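Ebony (Drosophila melanogaster, PDB 6DYM) probably forms the amide bond that joins beta-alanine to amines such as dopamine, this piece being the atypical C-terminal condensation domain of a nonribosomal peptide synthetase. Local coordinates at residues 137-148 with 167-177. Numbering follows the deposited sequence.
Sequences IACMHFMEHEVL and LTQQLADVYHY
The Y175 ring carries E144 CG over one face and meets H141 at its edge, where Y175 OH and H141 ND1 share a nearly straight hydrogen bond of 2.7 Å that lies in the imidazole plane; either atom could be the donor. One face of the H141 ring receives L171 CD2 in a CH-pi contact, 4.3 Å from the centroid. The Y177 ring is met at its edge by the E144 carboxylate, turned 82° against it, and Y177 OH donates to the syn lone pair of E144 OE1 at 3.2 Å. With CG anti to the backbone N (chi1 176°) and a bend at chi2, E144 lays its methylene on one tyrosine and its carboxylate against the other. Were the phenol missing, as with an alanine here, H141 ND1 would probably lose this partner, the imidazole would be freer to turn, and E144 CG would have no aromatic face to lie on. Toward the helix starts, L171 CD1 packs on M140 CB at 3.8 Å, and I137 CD1 meets L167 CD1 at 3.9 Å. The axes of segments 137-148 and 167-174, parts of helices 133-153 and 166-174, approach to 11.5 Å and cross at -51°; a Schellman motif with H176 as C-prime ends the second helix, turning the chain into edge strand 178-184. Both helices pack on the mixed sheet, M143 and V147 on strand 119-127, A172, and Y177 just beyond its helix, on strands 158-163 and 205-212.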
loop_
_atom_site.group_PDB
_atom_site.type_symbol
_atom_site.label_atom_id
_atom_site.label_comp_id
_atom_site.label_asym_id
_atom_site.label_seq_id
_atom_site.Cartn_x
_atom_site.Cartn_y
_atom_site.Cartn_z
ATOM N N ILE A 137 -6.561 10.792 -10.054
ATOM C CA ILE A 137 -5.187 11.039 -10.481
ATOM C C ILE A 137 -4.575 12.189 -9.689
ATOM O O ILE A 137 -3.413 12.124 -9.267
ATOM C CB ILE A 137 -5.153 11.301 -11.996
ATOM C CG1 ILE A 137 -5.331 9.983 -12.753
ATOM C CG2 ILE A 137 -3.864 11.998 -12.406
ATOM C CD1 ILE A 137 -4.110 9.085 -12.708
ATOM N N ALA A 138 -5.341 13.258 -9.465
ATOM C CA ALA A 138 -4.829 14.367 -8.664
ATOM C C ALA A 138 -4.486 13.913 -7.249
ATOM O O ALA A 138 -3.432 14.272 -6.712
ATOM C CB ALA A 138 -5.845 15.510 -8.629
ATOM N N CYS A 139 -5.364 13.120 -6.628
ATOM C CA CYS A 139 -5.103 12.667 -5.266
ATOM C C CYS A 139 -3.880 11.755 -5.214
ATOM O O CYS A 139 -3.048 11.877 -4.308
ATOM C CB CYS A 139 -6.339 11.963 -4.702
ATOM S SG CYS A 139 -6.287 11.672 -2.913
ATOM N N MET A 140 -3.735 10.856 -6.194
ATOM C CA MET A 140 -2.570 9.974 -6.218
ATOM C C MET A 140 -1.277 10.769 -6.346
ATOM O O MET A 140 -0.308 10.514 -5.620
ATOM C CB MET A 140 -2.697 8.965 -7.362
ATOM C CG MET A 140 -3.786 7.921 -7.152
ATOM S SD MET A 140 -3.488 6.876 -5.708
ATOM C CE MET A 140 -2.348 5.676 -6.397
ATOM N N HIS A 141 -1.242 11.739 -7.270
ATOM C CA HIS A 141 -0.066 12.600 -7.394
ATOM C C HIS A 141 0.225 13.312 -6.075
ATOM O O HIS A 141 1.385 13.440 -5.666
ATOM C CB HIS A 141 -0.268 13.631 -8.515
ATOM C CG HIS A 141 0.053 13.119 -9.892
ATOM N ND1 HIS A 141 1.331 12.795 -10.291
ATOM C CD2 HIS A 141 -0.741 12.896 -10.966
ATOM C CE1 HIS A 141 1.310 12.380 -11.545
ATOM N NE2 HIS A 141 0.063 12.431 -11.979
ATOM N N PHE A 142 -0.825 13.771 -5.390
ATOM C CA PHE A 142 -0.646 14.508 -4.142
ATOM C C PHE A 142 -0.081 13.610 -3.047
ATOM O O PHE A 142 0.850 13.994 -2.330
ATOM C CB PHE A 142 -1.983 15.117 -3.715
ATOM C CG PHE A 142 -1.900 15.994 -2.498
ATOM C CD1 PHE A 142 -1.531 17.326 -2.608
ATOM C CD2 PHE A 142 -2.212 15.493 -1.244
ATOM C CE1 PHE A 142 -1.463 18.138 -1.486
ATOM C CE2 PHE A 142 -2.146 16.299 -0.118
ATOM C CZ PHE A 142 -1.772 17.621 -0.238
ATOM N N MET A 143 -0.640 12.410 -2.891
ATOM C CA MET A 143 -0.134 11.496 -1.870
ATOM C C MET A 143 1.278 11.029 -2.195
ATOM O O MET A 143 2.106 10.861 -1.294
ATOM C CB MET A 143 -1.054 10.290 -1.739
ATOM C CG MET A 143 -2.463 10.644 -1.339
ATOM S SD MET A 143 -3.344 9.197 -0.771
ATOM C CE MET A 143 -3.831 8.445 -2.315
ATOM N N GLU A 144 1.564 10.792 -3.471
ATOM C CA GLU A 144 2.916 10.411 -3.861
ATOM C C GLU A 144 3.913 11.500 -3.487
ATOM O O GLU A 144 5.017 11.216 -3.004
ATOM C CB GLU A 144 2.936 10.141 -5.362
ATOM C CG GLU A 144 4.283 9.822 -5.938
ATOM C CD GLU A 144 5.046 8.783 -5.134
ATOM O OE1 GLU A 144 6.248 9.029 -4.877
ATOM O OE2 GLU A 144 4.448 7.757 -4.775
ATOM N N HIS A 145 3.536 12.760 -3.715
ATOM C CA HIS A 145 4.381 13.891 -3.360
ATOM C C HIS A 145 4.543 14.010 -1.850
ATOM O O HIS A 145 5.628 14.340 -1.367
ATOM C CB HIS A 145 3.786 15.178 -3.953
ATOM C CG HIS A 145 4.512 16.439 -3.584
ATOM N ND1 HIS A 145 4.254 17.136 -2.422
ATOM C CD2 HIS A 145 5.449 17.156 -4.253
ATOM C CE1 HIS A 145 5.020 18.212 -2.378
ATOM N NE2 HIS A 145 5.753 18.248 -3.476
ATOM N N GLU A 146 3.480 13.745 -1.087
ATOM C CA GLU A 146 3.563 13.907 0.360
ATOM C C GLU A 146 4.289 12.752 1.040
ATOM O O GLU A 146 4.927 12.959 2.079
ATOM C CB GLU A 146 2.165 14.069 0.957
ATOM C CG GLU A 146 1.553 15.438 0.689
ATOM C CD GLU A 146 2.445 16.571 1.172
ATOM O OE1 GLU A 146 2.725 16.628 2.391
ATOM O OE2 GLU A 146 2.871 17.396 0.331
ATOM N N VAL A 147 4.203 11.537 0.497
ATOM C CA VAL A 147 4.983 10.439 1.062
ATOM C C VAL A 147 6.472 10.753 0.965
ATOM O O VAL A 147 7.234 10.536 1.917
ATOM C CB VAL A 147 4.627 9.110 0.370
ATOM C CG1 VAL A 147 5.605 8.019 0.781
ATOM C CG2 VAL A 147 3.208 8.696 0.729
ATOM N N LEU A 148 6.902 11.300 -0.175
ATOM C CA LEU A 148 8.288 11.740 -0.319
ATOM C C LEU A 148 8.653 12.757 0.756
ATOM O O LEU A 148 9.723 12.666 1.368
ATOM C CB LEU A 148 8.506 12.325 -1.719
ATOM C CG LEU A 148 8.475 11.331 -2.890
ATOM C CD1 LEU A 148 8.277 12.012 -4.247
ATOM C CD2 LEU A 148 9.723 10.455 -2.903
ATOM N N LEU A 167 -1.664 1.133 -12.697
ATOM C CA LEU A 167 -1.597 2.571 -12.450
ATOM C C LEU A 167 -0.558 2.903 -11.384
ATOM O O LEU A 167 0.208 3.862 -11.531
ATOM C CB LEU A 167 -2.972 3.099 -12.038
ATOM C CG LEU A 167 -3.040 4.566 -11.597
ATOM C CD1 LEU A 167 -2.513 5.498 -12.692
ATOM C CD2 LEU A 167 -4.467 4.939 -11.220
ATOM N N THR A 168 -0.534 2.139 -10.283
ATOM C CA THR A 168 0.461 2.411 -9.249
ATOM C C THR A 168 1.865 2.083 -9.736
ATOM O O THR A 168 2.824 2.761 -9.353
ATOM C CB THR A 168 0.154 1.630 -7.965
ATOM O OG1 THR A 168 0.037 0.231 -8.257
ATOM C CG2 THR A 168 -1.145 2.131 -7.326
ATOM N N GLN A 169 2.001 1.058 -10.581
ATOM C CA GLN A 169 3.306 0.732 -11.153
ATOM C C GLN A 169 3.804 1.844 -12.067
ATOM O O GLN A 169 4.978 2.224 -12.009
ATOM C CB GLN A 169 3.231 -0.589 -11.918
ATOM C CG GLN A 169 2.982 -1.801 -11.018
ATOM C CD GLN A 169 2.545 -3.027 -11.792
ATOM O OE1 GLN A 169 2.324 -2.960 -13.005
ATOM N NE2 GLN A 169 2.391 -4.153 -11.092
ATOM N N GLN A 170 2.926 2.376 -12.920
ATOM C CA GLN A 170 3.342 3.422 -13.848
ATOM C C GLN A 170 3.619 4.730 -13.116
ATOM O O GLN A 170 4.569 5.448 -13.452
ATOM C CB GLN A 170 2.269 3.614 -14.917
ATOM C CG GLN A 170 2.606 4.665 -15.971
ATOM C CD GLN A 170 1.761 4.508 -17.221
ATOM O OE1 GLN A 170 0.680 3.921 -17.175
ATOM N NE2 GLN A 170 2.252 5.023 -18.346
ATOM N N LEU A 171 2.799 5.063 -12.119
ATOM C CA LEU A 171 3.074 6.249 -11.312
ATOM C C LEU A 171 4.446 6.162 -10.659
ATOM O O LEU A 171 5.205 7.137 -10.658
ATOM C CB LEU A 171 1.991 6.423 -10.252
ATOM C CG LEU A 171 0.680 7.042 -10.734
ATOM C CD1 LEU A 171 -0.365 6.978 -9.634
ATOM C CD2 LEU A 171 0.901 8.479 -11.196
ATOM N N ALA A 172 4.783 4.999 -10.094
ATOM C CA ALA A 172 6.097 4.826 -9.486
ATOM C C ALA A 172 7.210 5.037 -10.502
ATOM O O ALA A 172 8.243 5.640 -10.188
ATOM C CB ALA A 172 6.201 3.437 -8.858
ATOM N N ASP A 173 7.023 4.544 -11.728
ATOM C CA ASP A 173 8.034 4.737 -12.764
ATOM C C ASP A 173 8.252 6.216 -13.070
ATOM O O ASP A 173 9.396 6.677 -13.136
ATOM C CB ASP A 173 7.634 3.989 -14.034
ATOM C CG ASP A 173 7.430 2.502 -13.794
ATOM O OD1 ASP A 173 8.248 1.893 -13.068
ATOM O OD2 ASP A 173 6.446 1.941 -14.330
ATOM N N VAL A 174 7.171 6.982 -13.259
ATOM C CA VAL A 174 7.361 8.383 -13.634
ATOM C C VAL A 174 7.821 9.228 -12.452
ATOM O O VAL A 174 8.322 10.343 -12.655
ATOM C CB VAL A 174 6.094 8.974 -14.284
ATOM C CG1 VAL A 174 5.737 8.185 -15.531
ATOM C CG2 VAL A 174 4.920 9.012 -13.315
ATOM N N TYR A 175 7.690 8.728 -11.225
ATOM C CA TYR A 175 8.274 9.381 -10.062
ATOM C C TYR A 175 9.696 8.903 -9.795
ATOM O O TYR A 175 10.246 9.192 -8.726
ATOM C CB TYR A 175 7.392 9.162 -8.827
ATOM C CG TYR A 175 6.292 10.192 -8.711
ATOM C CD1 TYR A 175 6.510 11.402 -8.058
ATOM C CD2 TYR A 175 5.050 9.975 -9.291
ATOM C CE1 TYR A 175 5.509 12.353 -7.961
ATOM C CE2 TYR A 175 4.043 10.922 -9.203
ATOM C CZ TYR A 175 4.278 12.110 -8.537
ATOM O OH TYR A 175 3.277 13.058 -8.451
ATOM N N HIS A 176 10.288 8.173 -10.746
ATOM C CA HIS A 176 11.691 7.751 -10.714
ATOM C C HIS A 176 11.987 6.755 -9.593
ATOM O O HIS A 176 13.087 6.744 -9.034
ATOM C CB HIS A 176 12.626 8.959 -10.627
ATOM C CG HIS A 176 12.362 9.975 -11.689
ATOM N ND1 HIS A 176 11.874 11.235 -11.412
ATOM C CD2 HIS A 176 12.473 9.901 -13.035
ATOM C CE1 HIS A 176 11.720 11.901 -12.543
ATOM N NE2 HIS A 176 12.073 11.114 -13.543
ATOM N N TYR A 177 11.023 5.905 -9.263
ATOM C CA TYR A 177 11.321 4.752 -8.426
ATOM C C TYR A 177 12.151 3.753 -9.217
ATOM O O TYR A 177 11.911 3.528 -10.409
ATOM C CB TYR A 177 10.037 4.084 -7.947
ATOM C CG TYR A 177 9.398 4.746 -6.755
ATOM C CD1 TYR A 177 8.669 5.926 -6.893
ATOM C CD2 TYR A 177 9.513 4.191 -5.489
ATOM C CE1 TYR A 177 8.073 6.533 -5.796
ATOM C CE2 TYR A 177 8.922 4.791 -4.383
ATOM C CZ TYR A 177 8.208 5.960 -4.543
ATOM O OH TYR A 177 7.619 6.556 -3.451
#